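Local coordinates for hydrophilic protein, virA protein (Chromobacterium violaceum, PDB 3BO6) that probably acts as a phosphothreonine lyase effector, removing the phosphate from phosphothreonine in host proteins by beta-elimination, at residues G77-Q89 and N185-S197. Numbering follows the deposited sequence. Where two conformers were deposited one is given.
Sequences GDFAGDKFHISVQ and NWKYVSYRNELRS. With SO4 (sulfate ion), chain C.
Lys83 and Arg192 face each other as a hydrogen-bonded pair where strand 189-193 runs antiparallel along strand 82-86, forming one edge of the chain's antiparallel sheet. Their long cationic chains lie side by side and point the same way, converging on a shared sulfate, probably from the crystallisation liquor. A turn about the CG-CD bond of Lys83 (chi3 -63°) carries NZ to 2.8 Å from sulfate O2 and 2.7 Å from Glu194 OE1. The flat guanidinium of Arg192 meets the anion edge-on, NE to O1 and NH2 to O2, while His85 NE2 bonds O4 at 2.7 Å with the ion at its ring edge. Asp180 takes the other ring nitrogen, ND1, and Arg127 and Arg199 complete the cradle. A pocket so basic is consistent with the phosphate site of a phosphothreonine lyase. On the opposite face, the flat apolar ring of Phe84 suits packing against helices 149-168 and 213-219, which Trp186 also touches; it crosses Trp186 at about a right angle, and its CD2 packs on Val189 CG1. Farther along, the Asp82 carboxylate can accept several bonds: OD2 pairs with Tyr147 OH, and OD1 takes Tyr191 OH at 2.6 Å and, from the opposite face of the carboxylate plane, Asn193 ND2 at 2.8 Å.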
# COMPACT_ATOMS: atom_id res chain seq x y z
N GLY A 77 -8.18 5.38 -12.62
CA GLY A 77 -8.62 6.56 -11.90
C GLY A 77 -7.48 7.40 -11.37
O GLY A 77 -6.33 6.96 -11.33
N ASP A 78 -7.80 8.63 -10.97
CA ASP A 78 -6.81 9.51 -10.36
C ASP A 78 -6.61 9.16 -8.89
O ASP A 78 -7.57 8.87 -8.18
CB ASP A 78 -7.27 10.97 -10.45
CG ASP A 78 -7.28 11.50 -11.87
OD1 ASP A 78 -6.58 10.92 -12.73
OD2 ASP A 78 -7.97 12.51 -12.10
N PHE A 79 -5.36 9.20 -8.44
CA PHE A 79 -5.05 9.01 -7.03
C PHE A 79 -5.94 9.89 -6.16
O PHE A 79 -6.10 11.08 -6.43
CB PHE A 79 -3.58 9.35 -6.79
CG PHE A 79 -3.12 9.13 -5.37
CD1 PHE A 79 -3.20 7.88 -4.77
CD2 PHE A 79 -2.54 10.17 -4.67
CE1 PHE A 79 -2.72 7.68 -3.49
CE2 PHE A 79 -2.08 9.99 -3.38
CZ PHE A 79 -2.16 8.75 -2.78
N ALA A 80 -6.51 9.28 -5.12
CA ALA A 80 -7.45 9.95 -4.25
C ALA A 80 -6.96 9.97 -2.80
O ALA A 80 -7.74 10.17 -1.86
CB ALA A 80 -8.83 9.29 -4.36
N GLY A 81 -5.65 9.76 -2.63
CA GLY A 81 -5.03 9.90 -1.32
C GLY A 81 -4.87 8.63 -0.50
O GLY A 81 -4.18 8.65 0.50
N ASP A 82 -5.51 7.54 -0.91
CA ASP A 82 -5.46 6.33 -0.09
C ASP A 82 -4.12 5.61 -0.21
O ASP A 82 -3.65 5.32 -1.32
CB ASP A 82 -6.63 5.41 -0.45
CG ASP A 82 -7.96 6.08 -0.21
OD1 ASP A 82 -8.16 6.59 0.91
OD2 ASP A 82 -8.80 6.13 -1.14
N LYS A 83 -3.48 5.36 0.92
CA LYS A 83 -2.19 4.67 0.89
C LYS A 83 -2.04 3.76 2.09
O LYS A 83 -2.60 3.98 3.17
CB LYS A 83 -1.04 5.68 0.79
CG LYS A 83 -0.80 6.48 2.06
CD LYS A 83 -0.06 7.82 1.76
CE LYS A 83 1.32 7.59 1.19
NZ LYS A 83 1.96 8.90 0.84
N PHE A 84 -1.25 2.71 1.88
CA PHE A 84 -0.86 1.83 2.96
C PHE A 84 0.62 1.90 3.22
O PHE A 84 1.41 2.12 2.30
CB PHE A 84 -1.17 0.36 2.62
CG PHE A 84 -2.62 0.07 2.38
CD1 PHE A 84 -3.08 -0.23 1.11
CD2 PHE A 84 -3.50 0.02 3.45
CE1 PHE A 84 -4.42 -0.53 0.88
CE2 PHE A 84 -4.85 -0.29 3.24
CZ PHE A 84 -5.30 -0.56 1.94
N HIS A 85 1.01 1.65 4.46
CA HIS A 85 2.40 1.39 4.78
C HIS A 85 2.49 -0.04 5.28
O HIS A 85 1.50 -0.61 5.76
CB HIS A 85 2.87 2.35 5.87
CG HIS A 85 2.84 3.78 5.45
ND1 HIS A 85 1.97 4.69 6.00
CD2 HIS A 85 3.59 4.46 4.55
CE1 HIS A 85 2.18 5.88 5.45
NE2 HIS A 85 3.17 5.76 4.57
N ILE A 86 3.68 -0.61 5.16
CA ILE A 86 4.00 -1.91 5.73
C ILE A 86 5.19 -1.74 6.66
O ILE A 86 6.22 -1.17 6.26
CB ILE A 86 4.35 -2.96 4.65
CG1 ILE A 86 3.29 -2.96 3.54
CG2 ILE A 86 4.48 -4.35 5.29
CD1 ILE A 86 3.60 -3.94 2.40
N SER A 87 5.06 -2.19 7.91
CA SER A 87 6.11 -2.02 8.91
C SER A 87 6.69 -3.36 9.34
O SER A 87 5.97 -4.21 9.88
CB SER A 87 5.57 -1.29 10.15
OG SER A 87 5.07 -0.02 9.81
N VAL A 88 7.98 -3.55 9.08
CA VAL A 88 8.70 -4.70 9.61
C VAL A 88 9.85 -4.24 10.50
O VAL A 88 10.16 -3.03 10.57
CB VAL A 88 9.22 -5.61 8.47
CG1 VAL A 88 8.07 -6.13 7.62
CG2 VAL A 88 10.26 -4.89 7.62
N GLN A 89 10.47 -5.17 11.21
CA GLN A 89 11.63 -4.81 12.01
C GLN A 89 12.71 -4.20 11.11
O GLN A 89 12.98 -4.70 10.01
CB GLN A 89 12.15 -6.05 12.75
CG GLN A 89 12.89 -5.74 14.04
CD GLN A 89 14.31 -5.33 13.77
OE1 GLN A 89 14.95 -5.85 12.86
NE2 GLN A 89 14.83 -4.38 14.56
N ASN A 185 -6.31 -6.80 13.67
CA ASN A 185 -5.91 -7.94 12.85
C ASN A 185 -4.86 -7.66 11.77
O ASN A 185 -4.44 -8.57 11.07
CB ASN A 185 -7.14 -8.59 12.22
CG ASN A 185 -8.04 -7.59 11.54
OD1 ASN A 185 -8.66 -6.74 12.18
ND2 ASN A 185 -8.12 -7.68 10.22
N TRP A 186 -4.44 -6.40 11.63
CA TRP A 186 -3.28 -6.11 10.77
C TRP A 186 -2.05 -5.94 11.65
O TRP A 186 -1.98 -5.02 12.45
CB TRP A 186 -3.45 -4.85 9.91
CG TRP A 186 -4.59 -4.83 8.96
CD1 TRP A 186 -5.43 -5.86 8.64
CD2 TRP A 186 -5.02 -3.70 8.19
NE1 TRP A 186 -6.37 -5.43 7.73
CE2 TRP A 186 -6.15 -4.11 7.44
CE3 TRP A 186 -4.57 -2.38 8.08
CZ2 TRP A 186 -6.82 -3.24 6.58
CZ3 TRP A 186 -5.25 -1.52 7.23
CH2 TRP A 186 -6.36 -1.95 6.50
N LYS A 187 -1.09 -6.85 11.50
CA LYS A 187 0.12 -6.82 12.31
C LYS A 187 1.23 -6.01 11.66
O LYS A 187 2.17 -5.62 12.33
CB LYS A 187 0.64 -8.25 12.56
CG LYS A 187 -0.37 -9.19 13.22
CD LYS A 187 -1.00 -8.57 14.46
CE LYS A 187 -1.88 -9.58 15.20
NZ LYS A 187 -2.49 -8.97 16.41
N TYR A 188 1.13 -5.79 10.35
CA TYR A 188 2.20 -5.11 9.60
C TYR A 188 1.70 -3.89 8.82
O TYR A 188 2.43 -2.91 8.66
CB TYR A 188 2.85 -6.06 8.59
CG TYR A 188 3.35 -7.36 9.17
CD1 TYR A 188 4.68 -7.50 9.57
CD2 TYR A 188 2.51 -8.47 9.25
CE1 TYR A 188 5.15 -8.70 10.09
CE2 TYR A 188 2.98 -9.68 9.77
CZ TYR A 188 4.29 -9.78 10.19
OH TYR A 188 4.76 -10.98 10.68
N VAL A 189 0.48 -3.96 8.32
CA VAL A 189 -0.07 -2.93 7.46
C VAL A 189 -0.79 -1.84 8.25
O VAL A 189 -1.44 -2.11 9.28
CB VAL A 189 -1.04 -3.55 6.43
CG1 VAL A 189 -1.72 -2.48 5.60
CG2 VAL A 189 -0.29 -4.54 5.52
N SER A 190 -0.65 -0.60 7.78
CA SER A 190 -1.43 0.52 8.32
C SER A 190 -1.83 1.46 7.20
O SER A 190 -1.34 1.34 6.07
CB SER A 190 -0.68 1.25 9.44
OG SER A 190 0.55 1.77 8.98
N TYR A 191 -2.73 2.39 7.51
CA TYR A 191 -3.36 3.24 6.50
C TYR A 191 -3.40 4.72 6.86
O TYR A 191 -3.55 5.08 8.03
CB TYR A 191 -4.81 2.78 6.36
CG TYR A 191 -5.72 3.73 5.58
CD1 TYR A 191 -5.73 3.73 4.19
CD2 TYR A 191 -6.54 4.65 6.25
CE1 TYR A 191 -6.57 4.58 3.47
CE2 TYR A 191 -7.36 5.51 5.54
CZ TYR A 191 -7.38 5.47 4.17
OH TYR A 191 -8.22 6.33 3.47
N ARG A 192 -3.30 5.57 5.85
CA ARG A 192 -3.78 6.94 5.99
C ARG A 192 -4.26 7.47 4.65
O ARG A 192 -3.98 6.88 3.59
CB ARG A 192 -2.77 7.90 6.63
CG ARG A 192 -1.66 8.36 5.71
CD ARG A 192 -0.65 9.28 6.44
NE ARG A 192 0.21 10.01 5.50
CZ ARG A 192 -0.10 11.19 4.98
NH1 ARG A 192 -1.25 11.79 5.34
NH2 ARG A 192 0.73 11.78 4.13
N ASN A 193 -5.02 8.56 4.70
CA ASN A 193 -5.40 9.27 3.48
C ASN A 193 -4.70 10.62 3.36
O ASN A 193 -4.81 11.46 4.25
CB ASN A 193 -6.92 9.46 3.41
CG ASN A 193 -7.33 10.16 2.13
OD1 ASN A 193 -7.16 11.38 2.01
ND2 ASN A 193 -7.80 9.40 1.15
N GLU A 194 -3.99 10.83 2.26
CA GLU A 194 -3.17 12.03 2.07
C GLU A 194 -3.95 13.33 2.06
O GLU A 194 -3.41 14.37 2.42
CB GLU A 194 -2.43 11.98 0.73
CG GLU A 194 -1.35 10.97 0.66
CD GLU A 194 -0.41 11.23 -0.51
OE1 GLU A 194 0.41 10.35 -0.78
OE2 GLU A 194 -0.52 12.29 -1.16
N LEU A 195 -5.19 13.30 1.58
CA LEU A 195 -5.95 14.52 1.41
C LEU A 195 -6.46 15.03 2.76
O LEU A 195 -6.66 16.23 2.94
CB LEU A 195 -7.15 14.28 0.49
CG LEU A 195 -6.87 13.81 -0.94
CD1 LEU A 195 -8.15 13.60 -1.75
CD2 LEU A 195 -5.95 14.79 -1.66
N ARG A 196 -6.72 14.11 3.68
CA ARG A 196 -7.40 14.44 4.92
C ARG A 196 -6.66 14.04 6.19
O ARG A 196 -7.27 13.91 7.26
CB ARG A 196 -8.84 13.87 4.90
CG ARG A 196 -9.69 14.47 3.77
CD ARG A 196 -11.07 13.86 3.69
NE ARG A 196 -11.02 12.51 3.16
CZ ARG A 196 -11.03 12.18 1.87
NH1 ARG A 196 -11.12 13.13 0.93
NH2 ARG A 196 -10.99 10.90 1.52
N SER A 197 -5.35 13.84 6.09
CA SER A 197 -4.51 13.62 7.25
C SER A 197 -3.10 14.06 6.87
O SER A 197 -2.82 14.27 5.69
CB SER A 197 -4.51 12.15 7.69
OG SER A 197 -3.87 11.33 6.73
S SO4 C . 3.61 9.20 3.98
O1 SO4 C . 2.80 8.85 5.16
O2 SO4 C . 2.91 10.20 3.18
O3 SO4 C . 4.88 9.75 4.42
O4 SO4 C . 3.83 8.02 3.15
O HOH W 1 -10.44 10.28 -1.33
O HOH W 2 2.68 -0.04 8.78